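Local coordinates for trehalose-6-phosphate phosphatase (Candida albicans, PDB 5DXI), which belongs to the trehalose-phosphatase family of the HAD clan and, in this model, holds a magnesium ion, beryllium trifluoride and a glycan, at residues W65-R70 against G192-R197; F74-M79 against V84-E89; R10-N15 against N259-Y264; P225-C230 against G295-L300. All blocks are in the same frame, centred on the assembly; numbering follows the deposited sequence.

Overall arrangement
Interactions 1, 2 and 4 all bear on the same mixed, largely parallel beta-sheet of a HAD-type fold, while interaction 3 lies at its periphery. Strands 62-67 and 85-88 are neighbours, so interactions 1 and 2, with centres 11 Å apart, touch directly through backbone pairs such as Ile66 O and Ser87 N. Interaction 1 carries Ser68 and Gly69 of the beryllium trifluoride pocket; in interaction 2 the Leu75 side chain comes to about 6 Å from that ion. Interactions 3 and 4, centres also 11 Å apart, meet where Leu14 packs on Leu297 and Leu13 on Phe227. Interaction 3 lies well away from the ligand-bearing contact, its centre 24 Å from that of interaction 1.

Interaction 1 of 4, residues W65-R70 against G192-R197; sequences WIISGR and GEIVKR. With GLC (alpha-D-glucopyranose), chain C; BEF (beryllium trifluoride ion), chain F.
Ser68 OG is held between two groups: it accepts from Arg70 N at 2.9 Å with a nearly straight 166° N-H approach, closing an ST turn, and donates to F3 of beryllium trifluoride at a very short 2.5 Å, a length to be read with reserve. Its chi1 of -180°, with OG opposite the backbone N, aims the hydroxyl at the ion. Gly69 N adds a hydrogen bond of 2.9 Å to F1 and a weak one to O6 of the glucose. Beyond it one face of the Arg70 guanidinium is met near its rim by glucose C2, while Arg70 NE pairs with Asp30. Behind the loop, where strand 62-67 ends, contact is purely apolar: Ile67 CD1 reaches Ile194 CG2 at 3.9 Å and Val195 CG2 at 4.3 Å on helix 191-199. Lys191 NZ, from the start of that helix, hydrogen-bonds both Ile67 O and beryllium trifluoride. This geometry is consistent with a HAD anion site whose serine and lysine converge from a strand end and a helix start.

Interaction 2 of 4, residues F74-M79 against V84-E89; sequences FLEKWM and VGLSAE
Leu86 reaches between Leu75 and Met79, packing the second strand of a beta-alpha-beta unit (strand 62-67, helix 72-79, strand 85-88) against its own helix. The short axes approach to 9.3 Å, and helix and strand run nearly antiparallel, at 151° between their directions, as expected where a helix leads back to start the next parallel strand. The tight part sets methyl groups against aliphatic carbons and backbone carbonyls. Leu86 CD2 lies 3.7 Å from Met79 CB, and its other branch, CD1, faces the carbonyl of Leu75 with 4.0 Å between Leu86 CD1 and Leu75 O. At the helix end Val84 CG2 sits against Met79 O. Of the Met79 side chain, CB does the touching: the chain bends at chi2 (-74°) and leads the sulfur away, packing also on Leu49 and Leu53 of helix 47-58. The opposite extreme is the partly exposed Glu76, whose OE2 comes no closer than 4.4 Å to Leu86 CD1; its carboxylate is engaged by Lys95 and Trp102, so it borders the cluster without entering it. Tight again toward the pocket end, Leu75 CD1 touches Ala88 CB at 3.8 Å and, closer still, Ser87 O at 3.4 Å.

Interaction 3 of 4, residues R10-N15 against N259-Y264; sequences RPLLLN and NKFGSY
Leu12 and Phe261 make the main apolar contact, their side chains passing each other in opposite senses so that Leu12 CD1 comes to 3.5 Å from Phe261 CD1. The methyl approaches the ring obliquely. One helical turn on, Asn15 meets the far end of the same ring with its aliphatic part and its backbone: Asn15 CB lies 3.9 Å from Phe261 CZ, and Asn15 C is slightly nearer to that atom, at 3.7 Å. With chi1 at -45°, Phe261 CG stands opposite its own carbonyl carbon, and the ring projects from the loop to the helix. Lys260 CG covers part of one face of this ring, 3.4 Å above its plane.

Hydrogen bonds serve the loop internally. Asn259 OD1 accepts from Phe261 N at 2.7 Å, forming an Asx turn, and from Ser263 N at 3.0 Å; the two donors come from opposite faces of the amide plane. Asn259 ND2 in turn donates to Ser263 OG at 3.2 Å. A type I turn from Asn259 to Gly262 completes this brace, which probably helps fix the loop shape from which the ring projects.

This surface contact ties helix 10-19 to the loop between helix 235-253 and strand 266-271. Asn16 touches the loop too, Leu12 and Leu13 pack on Tyr267 of that strand, and Arg10 pairs with Glu292 of helix 287-298.

Interaction 4 of 4, residues P225-C230 against G295-L300; sequences PDFMLC and GLLAGL
The closest CA atoms across this contact, those of Leu229 and Leu297, stand 11.0 Å apart, so strand 227-232 and the last turn of helix 287-298 meet through side-chain ends alone. Leu297 CD1 is the shared point: it lies 4.0 Å from Leu229 CD2 and 4.4 Å from Phe227 CZ. The two leucines pass at a slant, and the methyl approaches the Phe227 ring obliquely. Two residues apart on the strand, Phe227 and Leu229 project from the same face, and with chi1 of 180° and 172° both extend their side chains opposite the backbone N, out to the helix. Just past Leu297 the helix stops in a Schellman motif, Gly299 taking a positive phi of 80° while Leu300 N bonds Gly295 O at 3.0 Å. With 84 Å² buried in all, this is a light contact that other elements complete: Leu13 of helix 10-19 packs on both Phe227 and Leu229, Tyr17 of that helix on Leu297, and Phe25 of neighbouring strand 23-27 on Leu229 and Leu297.

Interaction 1 of 4, residues W65-R70 against G192-R197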
loop_
_atom_site.group_PDB
_atom_site.type_symbol
_atom_site.label_atom_id
_atom_site.label_comp_id
_atom_site.label_asym_id
_atom_site.label_seq_id
_atom_site.Cartn_x
_atom_site.Cartn_y
_atom_site.Cartn_z
ATOM N N TRP A 65 -0.456 3.249 -9.883
ATOM C CA TRP A 65 0.710 2.835 -9.115
ATOM C C TRP A 65 0.386 1.673 -8.182
ATOM O O TRP A 65 -0.656 1.669 -7.501
ATOM C CB TRP A 65 1.265 4.018 -8.312
ATOM C CG TRP A 65 2.088 4.919 -9.164
ATOM C CD1 TRP A 65 1.631 5.791 -10.105
ATOM C CD2 TRP A 65 3.510 5.027 -9.169
ATOM N NE1 TRP A 65 2.682 6.441 -10.694
ATOM C CE2 TRP A 65 3.850 5.985 -10.145
ATOM C CE3 TRP A 65 4.532 4.408 -8.442
ATOM C CZ2 TRP A 65 5.171 6.349 -10.408
ATOM C CZ3 TRP A 65 5.845 4.760 -8.709
ATOM C CH2 TRP A 65 6.154 5.727 -9.680
ATOM N N ILE A 66 1.275 0.680 -8.190
ATOM C CA ILE A 66 1.238 -0.417 -7.237
ATOM C C ILE A 66 2.252 -0.120 -6.137
ATOM O O ILE A 66 3.451 -0.028 -6.400
ATOM C CB ILE A 66 1.556 -1.776 -7.890
ATOM C CG1 ILE A 66 0.794 -1.938 -9.223
ATOM C CG2 ILE A 66 1.298 -2.909 -6.904
ATOM C CD1 ILE A 66 -0.715 -1.802 -9.107
ATOM N N ILE A 67 1.758 0.063 -4.918
ATOM C CA ILE A 67 2.575 0.453 -3.779
ATOM C C ILE A 67 2.515 -0.636 -2.719
ATOM O O ILE A 67 1.493 -0.808 -2.045
ATOM C CB ILE A 67 2.086 1.821 -3.202
ATOM C CG1 ILE A 67 2.043 2.856 -4.329
ATOM C CG2 ILE A 67 2.962 2.273 -2.049
ATOM C CD1 ILE A 67 1.378 4.148 -3.970
ATOM N N SER A 68 3.610 -1.374 -2.569
ATOM C CA SER A 68 3.564 -2.659 -1.891
ATOM C C SER A 68 4.689 -2.836 -0.879
ATOM O O SER A 68 5.689 -2.129 -0.930
ATOM C CB SER A 68 3.632 -3.800 -2.944
ATOM O OG SER A 68 3.587 -5.080 -2.326
ATOM N N GLY A 69 4.525 -3.800 0.027
ATOM C CA GLY A 69 5.619 -4.246 0.873
ATOM C C GLY A 69 6.562 -5.200 0.144
ATOM O O GLY A 69 7.697 -5.434 0.594
ATOM N N ARG A 70 6.101 -5.736 -0.990
ATOM C CA ARG A 70 6.884 -6.683 -1.807
ATOM C C ARG A 70 8.226 -6.113 -2.254
ATOM O O ARG A 70 8.355 -4.901 -2.474
ATOM C CB ARG A 70 6.090 -7.093 -3.052
ATOM C CG ARG A 70 4.872 -7.985 -2.812
ATOM C CD ARG A 70 5.258 -9.346 -2.200
ATOM N NE ARG A 70 4.075 -10.189 -2.037
ATOM C CZ ARG A 70 4.034 -11.511 -2.198
ATOM N NH1 ARG A 70 5.126 -12.194 -2.537
ATOM N NH2 ARG A 70 2.884 -12.153 -2.021
ATOM N N GLY A 192 3.180 6.447 2.845
ATOM C CA GLY A 192 2.648 7.799 2.897
ATOM C C GLY A 192 3.514 8.805 2.141
ATOM O O GLY A 192 2.990 9.706 1.482
ATOM N N GLU A 193 4.836 8.638 2.216
ATOM C CA GLU A 193 5.769 9.470 1.454
ATOM C C GLU A 193 5.571 9.289 -0.040
ATOM O O GLU A 193 5.600 10.253 -0.814
ATOM C CB GLU A 193 7.221 9.115 1.786
ATOM C CG GLU A 193 7.822 9.887 2.912
ATOM C CD GLU A 193 7.728 11.385 2.697
ATOM O OE1 GLU A 193 8.200 11.889 1.643
ATOM O OE2 GLU A 193 7.161 12.037 3.587
ATOM N N ILE A 194 5.411 8.031 -0.439
ATOM C CA ILE A 194 5.191 7.689 -1.842
ATOM C C ILE A 194 3.943 8.403 -2.359
ATOM O O ILE A 194 3.956 9.006 -3.437
ATOM C CB ILE A 194 5.036 6.147 -2.053
ATOM C CG1 ILE A 194 6.240 5.391 -1.491
ATOM C CG2 ILE A 194 4.858 5.798 -3.527
ATOM C CD1 ILE A 194 7.558 5.738 -2.175
ATOM N N VAL A 195 2.864 8.319 -1.586
ATOM C CA VAL A 195 1.608 8.916 -1.991
ATOM C C VAL A 195 1.758 10.444 -2.127
ATOM O O VAL A 195 1.279 11.039 -3.096
ATOM C CB VAL A 195 0.489 8.569 -0.997
ATOM C CG1 VAL A 195 -0.713 9.443 -1.248
ATOM C CG2 VAL A 195 0.129 7.081 -1.138
ATOM N N LYS A 196 2.457 11.061 -1.177
ATOM C CA LYS A 196 2.747 12.501 -1.259
ATOM C C LYS A 196 3.532 12.839 -2.536
ATOM O O LYS A 196 3.223 13.817 -3.223
ATOM C CB LYS A 196 3.514 12.967 -0.013
ATOM C CG LYS A 196 3.926 14.436 -0.019
ATOM C CD LYS A 196 4.378 14.894 1.379
ATOM C CE LYS A 196 5.753 14.345 1.750
ATOM N NZ LYS A 196 6.131 14.638 3.172
ATOM N N ARG A 197 4.531 12.025 -2.865
ATOM C CA ARG A 197 5.350 12.285 -4.044
ATOM C C ARG A 197 4.581 12.117 -5.348
ATOM O O ARG A 197 4.952 12.703 -6.371
ATOM C CB ARG A 197 6.579 11.378 -4.054
ATOM C CG ARG A 197 7.636 11.797 -3.045
ATOM C CD ARG A 197 8.729 10.753 -2.986
ATOM N NE ARG A 197 9.712 11.042 -1.947
ATOM C CZ ARG A 197 11.014 11.139 -2.190
ATOM N NH1 ARG A 197 11.462 10.967 -3.424
ATOM N NH2 ARG A 197 11.864 11.398 -1.208
HETATM C C1 GLC C . 3.289 -10.324 1.633
HETATM C C2 GLC C . 4.805 -10.439 1.547
HETATM C C3 GLC C . 5.449 -9.375 2.442
HETATM C C4 GLC C . 4.940 -8.003 2.034
HETATM C C5 GLC C . 3.417 -7.992 2.132
HETATM C C6 GLC C . 2.880 -6.672 1.614
HETATM O O1 GLC C . 2.846 -10.647 2.951
HETATM O O2 GLC C . 5.191 -11.746 1.961
HETATM O O3 GLC C . 6.860 -9.402 2.289
HETATM O O4 GLC C . 5.484 -6.983 2.899
HETATM O O5 GLC C . 2.852 -9.002 1.314
HETATM O O6 GLC C . 3.150 -6.578 0.210
HETATM BE BE BEF F . 0.361 -4.255 -0.203
HETATM F F1 BEF F . 1.762 -4.075 0.861
HETATM F F2 BEF F . 0.024 -5.815 0.553
HETATM F F3 BEF F . 1.242 -5.108 -1.475
#

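Interaction 2 of 4, residues F74-M79 against V84-E89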
loop_
_atom_site.group_PDB
_atom_site.type_symbol
_atom_site.label_atom_id
_atom_site.label_comp_id
_atom_site.label_asym_id
_atom_site.label_seq_id
_atom_site.Cartn_x
_atom_site.Cartn_y
_atom_site.Cartn_z
ATOM N N PHE A 74 9.674 -9.336 -7.054
ATOM C CA PHE A 74 8.293 -9.792 -7.170
ATOM C C PHE A 74 7.472 -8.863 -8.075
ATOM O O PHE A 74 6.794 -9.316 -9.000
ATOM C CB PHE A 74 7.645 -9.880 -5.779
ATOM C CG PHE A 74 6.281 -10.511 -5.788
ATOM C CD1 PHE A 74 6.146 -11.889 -5.702
ATOM C CD2 PHE A 74 5.140 -9.730 -5.898
ATOM C CE1 PHE A 74 4.895 -12.486 -5.714
ATOM C CE2 PHE A 74 3.894 -10.306 -5.919
ATOM C CZ PHE A 74 3.761 -11.697 -5.822
ATOM N N LEU A 75 7.553 -7.560 -7.807
ATOM C CA LEU A 75 6.766 -6.575 -8.531
ATOM C C LEU A 75 7.167 -6.511 -9.998
ATOM O O LEU A 75 6.320 -6.362 -10.876
ATOM C CB LEU A 75 6.909 -5.194 -7.877
ATOM C CG LEU A 75 6.355 -5.099 -6.449
ATOM C CD1 LEU A 75 6.673 -3.712 -5.891
ATOM C CD2 LEU A 75 4.850 -5.411 -6.364
ATOM N N GLU A 76 8.462 -6.626 -10.261
ATOM C CA GLU A 76 8.934 -6.642 -11.632
ATOM C C GLU A 76 8.346 -7.873 -12.338
ATOM O O GLU A 76 7.834 -7.781 -13.455
ATOM C CB GLU A 76 10.466 -6.652 -11.665
ATOM C CG GLU A 76 11.081 -6.160 -12.964
ATOM C CD GLU A 76 11.030 -4.652 -13.097
ATOM O OE1 GLU A 76 11.785 -3.958 -12.369
ATOM O OE2 GLU A 76 10.234 -4.162 -13.930
ATOM N N LYS A 77 8.388 -9.014 -11.656
ATOM C CA LYS A 77 7.881 -10.256 -12.215
ATOM C C LYS A 77 6.402 -10.181 -12.587
ATOM O O LYS A 77 6.025 -10.446 -13.730
ATOM C CB LYS A 77 8.100 -11.400 -11.224
ATOM C CG LYS A 77 7.606 -12.758 -11.712
ATOM C CD LYS A 77 7.796 -13.831 -10.643
ATOM C CE LYS A 77 9.210 -14.373 -10.599
ATOM N NZ LYS A 77 9.370 -15.446 -9.573
ATOM N N TRP A 78 5.571 -9.778 -11.635
ATOM C CA TRP A 78 4.129 -9.877 -11.829
ATOM C C TRP A 78 3.445 -8.597 -12.280
ATOM O O TRP A 78 2.311 -8.661 -12.726
ATOM C CB TRP A 78 3.481 -10.392 -10.554
ATOM C CG TRP A 78 3.888 -11.784 -10.243
ATOM C CD1 TRP A 78 4.632 -12.205 -9.183
ATOM C CD2 TRP A 78 3.579 -12.958 -11.008
ATOM N NE1 TRP A 78 4.800 -13.570 -9.233
ATOM C CE2 TRP A 78 4.158 -14.055 -10.341
ATOM C CE3 TRP A 78 2.856 -13.185 -12.184
ATOM C CZ2 TRP A 78 4.061 -15.365 -10.824
ATOM C CZ3 TRP A 78 2.743 -14.490 -12.650
ATOM C CH2 TRP A 78 3.342 -15.560 -11.967
ATOM N N MET A 79 4.138 -7.455 -12.210
ATOM C CA MET A 79 3.554 -6.178 -12.625
ATOM C C MET A 79 4.424 -5.405 -13.605
ATOM O O MET A 79 4.007 -4.354 -14.098
ATOM C CB MET A 79 3.282 -5.285 -11.401
ATOM C CG MET A 79 2.203 -5.847 -10.525
ATOM S SD MET A 79 0.610 -5.591 -11.329
ATOM C CE MET A 79 -0.255 -7.001 -10.687
ATOM N N VAL A 84 2.122 0.301 -15.332
ATOM C CA VAL A 84 1.879 0.854 -13.994
ATOM C C VAL A 84 3.165 1.205 -13.260
ATOM O O VAL A 84 4.230 0.626 -13.518
ATOM C CB VAL A 84 1.075 -0.125 -13.101
ATOM C CG1 VAL A 84 -0.254 -0.472 -13.741
ATOM C CG2 VAL A 84 1.870 -1.390 -12.816
ATOM N N GLY A 85 3.065 2.177 -12.362
ATOM C CA GLY A 85 4.167 2.515 -11.484
ATOM C C GLY A 85 4.359 1.461 -10.416
ATOM O O GLY A 85 3.413 0.769 -10.038
ATOM N N LEU A 86 5.586 1.339 -9.923
ATOM C CA LEU A 86 5.894 0.356 -8.887
ATOM C C LEU A 86 6.579 1.017 -7.699
ATOM O O LEU A 86 7.441 1.878 -7.865
ATOM C CB LEU A 86 6.796 -0.753 -9.442
ATOM C CG LEU A 86 6.235 -1.532 -10.623
ATOM C CD1 LEU A 86 7.266 -2.530 -11.136
ATOM C CD2 LEU A 86 4.951 -2.235 -10.227
ATOM N N SER A 87 6.185 0.620 -6.498
ATOM C CA SER A 87 6.890 1.021 -5.298
ATOM C C SER A 87 7.023 -0.200 -4.409
ATOM O O SER A 87 6.044 -0.903 -4.171
ATOM C CB SER A 87 6.162 2.159 -4.569
ATOM O OG SER A 87 6.840 2.487 -3.376
ATOM N N ALA A 88 8.234 -0.435 -3.917
ATOM C CA ALA A 88 8.572 -1.670 -3.237
ATOM C C ALA A 88 9.035 -1.416 -1.808
ATOM O O ALA A 88 9.501 -0.318 -1.488
ATOM C CB ALA A 88 9.684 -2.444 -4.049
ATOM N N GLU A 89 8.884 -2.434 -0.965
ATOM C CA GLU A 89 9.364 -2.467 0.424
ATOM C C GLU A 89 8.858 -1.303 1.284
ATOM O O GLU A 89 9.629 -0.676 2.016
ATOM C CB GLU A 89 10.908 -2.515 0.464
ATOM C CG GLU A 89 11.487 -3.642 -0.383
ATOM C CD GLU A 89 12.934 -4.046 -0.056
ATOM O OE1 GLU A 89 13.443 -3.761 1.045
ATOM O OE2 GLU A 89 13.547 -4.700 -0.914
#

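Interaction 3 of 4, residues R10-N15 against N259-Y264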
loop_
_atom_site.group_PDB
_atom_site.type_symbol
_atom_site.label_atom_id
_atom_site.label_comp_id
_atom_site.label_asym_id
_atom_site.label_seq_id
_atom_site.Cartn_x
_atom_site.Cartn_y
_atom_site.Cartn_z
ATOM N N ARG A 10 -20.101 2.963 -4.417
ATOM C CA ARG A 10 -19.563 2.691 -5.743
ATOM C C ARG A 10 -20.143 3.595 -6.849
ATOM O O ARG A 10 -19.384 4.074 -7.688
ATOM C CB ARG A 10 -19.748 1.209 -6.082
ATOM C CG ARG A 10 -19.105 0.299 -5.036
ATOM C CD ARG A 10 -19.031 -1.144 -5.482
ATOM N NE ARG A 10 -19.015 -2.077 -4.357
ATOM C CZ ARG A 10 -18.870 -3.390 -4.497
ATOM N NH1 ARG A 10 -18.699 -3.903 -5.716
ATOM N NH2 ARG A 10 -18.881 -4.188 -3.435
ATOM N N PRO A 11 -21.471 3.867 -6.839
ATOM C CA PRO A 11 -21.987 4.787 -7.870
ATOM C C PRO A 11 -21.373 6.183 -7.844
ATOM O O PRO A 11 -21.101 6.737 -8.916
ATOM C CB PRO A 11 -23.485 4.841 -7.559
ATOM C CG PRO A 11 -23.769 3.471 -7.012
ATOM C CD PRO A 11 -22.573 3.168 -6.143
ATOM N N LEU A 12 -21.161 6.739 -6.651
ATOM C CA LEU A 12 -20.490 8.028 -6.522
ATOM C C LEU A 12 -19.052 7.934 -7.040
ATOM O O LEU A 12 -18.584 8.822 -7.749
ATOM C CB LEU A 12 -20.494 8.513 -5.061
ATOM C CG LEU A 12 -19.610 9.735 -4.760
ATOM C CD1 LEU A 12 -20.002 10.916 -5.624
ATOM C CD2 LEU A 12 -19.637 10.133 -3.286
ATOM N N LEU A 13 -18.353 6.864 -6.670
ATOM C CA LEU A 13 -16.971 6.695 -7.119
ATOM C C LEU A 13 -16.939 6.727 -8.647
ATOM O O LEU A 13 -16.112 7.427 -9.253
ATOM C CB LEU A 13 -16.360 5.391 -6.588
ATOM C CG LEU A 13 -14.866 5.226 -6.894
ATOM C CD1 LEU A 13 -14.038 6.224 -6.073
ATOM C CD2 LEU A 13 -14.418 3.822 -6.610
ATOM N N LEU A 14 -17.883 6.004 -9.250
ATOM C CA LEU A 14 -17.993 5.919 -10.704
ATOM C C LEU A 14 -18.263 7.295 -11.299
ATOM O O LEU A 14 -17.648 7.686 -12.290
ATOM C CB LEU A 14 -19.105 4.938 -11.095
ATOM C CG LEU A 14 -19.384 4.690 -12.585
ATOM C CD1 LEU A 14 -18.145 4.180 -13.317
ATOM C CD2 LEU A 14 -20.546 3.717 -12.753
ATOM N N ASN A 15 -19.175 8.043 -10.680
ATOM C CA ASN A 15 -19.492 9.377 -11.171
ATOM C C ASN A 15 -18.309 10.329 -11.101
ATOM O O ASN A 15 -18.071 11.099 -12.035
ATOM C CB ASN A 15 -20.690 9.953 -10.417
ATOM C CG ASN A 15 -21.994 9.319 -10.864
ATOM O OD1 ASN A 15 -22.112 8.895 -12.020
ATOM N ND2 ASN A 15 -22.974 9.244 -9.964
ATOM N N ASN A 259 -15.019 20.147 -6.457
ATOM C CA ASN A 259 -15.678 19.666 -7.670
ATOM C C ASN A 259 -17.200 19.703 -7.513
ATOM O O ASN A 259 -17.704 20.212 -6.516
ATOM C CB ASN A 259 -15.213 18.241 -8.032
ATOM C CG ASN A 259 -15.492 17.215 -6.931
ATOM O OD1 ASN A 259 -16.413 17.370 -6.133
ATOM N ND2 ASN A 259 -14.709 16.133 -6.918
ATOM N N LYS A 260 -17.924 19.157 -8.491
ATOM C CA LYS A 260 -19.389 19.133 -8.449
ATOM C C LYS A 260 -19.937 18.308 -7.282
ATOM O O LYS A 260 -21.130 18.360 -6.997
ATOM C CB LYS A 260 -19.977 18.601 -9.767
ATOM C CG LYS A 260 -19.762 17.119 -9.996
ATOM C CD LYS A 260 -20.406 16.617 -11.294
ATOM C CE LYS A 260 -21.802 17.185 -11.494
ATOM N NZ LYS A 260 -22.548 16.454 -12.558
ATOM N N PHE A 261 -19.092 17.501 -6.647
ATOM C CA PHE A 261 -19.543 16.679 -5.517
ATOM C C PHE A 261 -19.125 17.262 -4.164
ATOM O O PHE A 261 -19.253 16.599 -3.133
ATOM C CB PHE A 261 -19.007 15.243 -5.633
ATOM C CG PHE A 261 -19.144 14.643 -7.007
ATOM C CD1 PHE A 261 -20.299 13.970 -7.369
ATOM C CD2 PHE A 261 -18.108 14.733 -7.926
ATOM C CE1 PHE A 261 -20.429 13.417 -8.628
ATOM C CE2 PHE A 261 -18.233 14.181 -9.183
ATOM C CZ PHE A 261 -19.393 13.519 -9.534
ATOM N N GLY A 262 -18.619 18.493 -4.173
ATOM C CA GLY A 262 -18.155 19.153 -2.962
ATOM C C GLY A 262 -16.886 18.555 -2.373
ATOM O O GLY A 262 -16.533 18.828 -1.228
ATOM N N SER A 263 -16.163 17.766 -3.162
ATOM C CA SER A 263 -14.935 17.153 -2.667
ATOM C C SER A 263 -13.752 17.533 -3.536
ATOM O O SER A 263 -13.841 18.417 -4.394
ATOM C CB SER A 263 -15.065 15.621 -2.603
ATOM O OG SER A 263 -14.991 15.024 -3.890
ATOM N N TYR A 264 -12.628 16.884 -3.274
ATOM C CA TYR A 264 -11.455 17.043 -4.106
ATOM C C TYR A 264 -11.140 15.730 -4.827
ATOM O O TYR A 264 -10.070 15.574 -5.415
ATOM C CB TYR A 264 -10.272 17.506 -3.266
ATOM C CG TYR A 264 -10.497 18.866 -2.637
ATOM C CD1 TYR A 264 -10.561 20.016 -3.421
ATOM C CD2 TYR A 264 -10.622 19.003 -1.263
ATOM C CE1 TYR A 264 -10.759 21.261 -2.851
ATOM C CE2 TYR A 264 -10.818 20.239 -0.684
ATOM C CZ TYR A 264 -10.888 21.364 -1.482
ATOM O OH TYR A 264 -11.081 22.595 -0.902
#

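Interaction 4 of 4, residues P225-C230 against G295-L300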
loop_
_atom_site.group_PDB
_atom_site.type_symbol
_atom_site.label_atom_id
_atom_site.label_comp_id
_atom_site.label_asym_id
_atom_site.label_seq_id
_atom_site.Cartn_x
_atom_site.Cartn_y
_atom_site.Cartn_z
ATOM N N PRO A 225 -3.860 15.798 -9.629
ATOM C CA PRO A 225 -4.929 14.814 -9.813
ATOM C C PRO A 225 -6.252 15.385 -9.310
ATOM O O PRO A 225 -6.246 16.157 -8.350
ATOM C CB PRO A 225 -4.482 13.630 -8.947
ATOM C CG PRO A 225 -3.012 13.845 -8.716
ATOM C CD PRO A 225 -2.835 15.330 -8.682
ATOM N N ASP A 226 -7.359 15.053 -9.960
ATOM C CA ASP A 226 -8.660 15.497 -9.471
ATOM C C ASP A 226 -9.502 14.293 -9.069
ATOM O O ASP A 226 -10.668 14.426 -8.693
ATOM C CB ASP A 226 -9.376 16.342 -10.527
ATOM C CG ASP A 226 -9.524 15.615 -11.855
ATOM O OD1 ASP A 226 -8.911 14.535 -12.026
ATOM O OD2 ASP A 226 -10.241 16.129 -12.737
ATOM N N PHE A 227 -8.881 13.119 -9.142
ATOM C CA PHE A 227 -9.481 11.854 -8.734
ATOM C C PHE A 227 -8.371 10.953 -8.217
ATOM O O PHE A 227 -7.441 10.619 -8.957
ATOM C CB PHE A 227 -10.205 11.187 -9.909
ATOM C CG PHE A 227 -10.843 9.867 -9.569
ATOM C CD1 PHE A 227 -12.174 9.801 -9.195
ATOM C CD2 PHE A 227 -10.119 8.691 -9.637
ATOM C CE1 PHE A 227 -12.772 8.583 -8.889
ATOM C CE2 PHE A 227 -10.706 7.472 -9.330
ATOM C CZ PHE A 227 -12.033 7.417 -8.956
ATOM N N MET A 228 -8.455 10.575 -6.950
ATOM C CA MET A 228 -7.468 9.691 -6.353
ATOM C C MET A 228 -8.164 8.528 -5.656
ATOM O O MET A 228 -8.954 8.729 -4.726
ATOM C CB MET A 228 -6.575 10.460 -5.364
ATOM C CG MET A 228 -5.618 11.465 -6.008
ATOM S SD MET A 228 -5.648 13.094 -5.223
ATOM C CE MET A 228 -7.226 13.708 -5.821
ATOM N N LEU A 229 -7.886 7.310 -6.110
ATOM C CA LEU A 229 -8.461 6.132 -5.469
ATOM C C LEU A 229 -7.339 5.295 -4.882
ATOM O O LEU A 229 -6.423 4.860 -5.594
ATOM C CB LEU A 229 -9.291 5.306 -6.447
ATOM C CG LEU A 229 -9.776 3.950 -5.933
ATOM C CD1 LEU A 229 -10.682 4.131 -4.704
ATOM C CD2 LEU A 229 -10.507 3.169 -7.036
ATOM N N CYS A 230 -7.411 5.084 -3.577
ATOM C CA CYS A 230 -6.342 4.406 -2.859
ATOM C C CYS A 230 -6.910 3.250 -2.053
ATOM O O CYS A 230 -7.824 3.442 -1.240
ATOM C CB CYS A 230 -5.618 5.393 -1.945
ATOM S SG CYS A 230 -4.317 4.710 -0.893
ATOM N N GLY A 295 -13.341 -3.018 -11.884
ATOM C CA GLY A 295 -14.003 -3.482 -13.092
ATOM C C GLY A 295 -15.113 -2.541 -13.525
ATOM O O GLY A 295 -15.262 -2.236 -14.707
ATOM N N LEU A 296 -15.881 -2.066 -12.547
ATOM C CA LEU A 296 -16.938 -1.096 -12.789
ATOM C C LEU A 296 -16.395 0.168 -13.438
ATOM O O LEU A 296 -16.914 0.633 -14.453
ATOM C CB LEU A 296 -17.634 -0.729 -11.470
ATOM C CG LEU A 296 -18.729 0.333 -11.593
ATOM C CD1 LEU A 296 -19.928 -0.269 -12.325
ATOM C CD2 LEU A 296 -19.127 0.955 -10.241
ATOM N N LEU A 297 -15.336 0.719 -12.852
ATOM C CA LEU A 297 -14.705 1.903 -13.409
ATOM C C LEU A 297 -14.172 1.612 -14.804
ATOM O O LEU A 297 -14.215 2.465 -15.689
ATOM C CB LEU A 297 -13.554 2.382 -12.522
ATOM C CG LEU A 297 -13.850 2.729 -11.062
ATOM C CD1 LEU A 297 -12.588 3.268 -10.396
ATOM C CD2 LEU A 297 -14.975 3.732 -10.992
ATOM N N ALA A 298 -13.673 0.396 -14.983
ATOM C CA ALA A 298 -13.029 0.010 -16.235
ATOM C C ALA A 298 -14.014 -0.180 -17.390
ATOM O O ALA A 298 -13.615 -0.238 -18.553
ATOM C CB ALA A 298 -12.209 -1.268 -16.022
ATOM N N GLY A 299 -15.299 -0.281 -17.078
ATOM C CA GLY A 299 -16.284 -0.564 -18.103
ATOM C C GLY A 299 -16.344 -2.043 -18.458
ATOM O O GLY A 299 -16.798 -2.409 -19.544
ATOM N N LEU A 300 -15.883 -2.894 -17.544
ATOM C CA LEU A 300 -15.880 -4.340 -17.764
ATOM C C LEU A 300 -17.178 -4.966 -17.309
ATOM O O LEU A 300 -18.094 -5.152 -18.108
ATOM C CB LEU A 300 -14.719 -5.017 -17.034
ATOM C CG LEU A 300 -13.322 -5.091 -17.653
ATOM C CD1 LEU A 300 -12.843 -3.785 -18.256
ATOM C CD2 LEU A 300 -12.333 -5.655 -16.637
#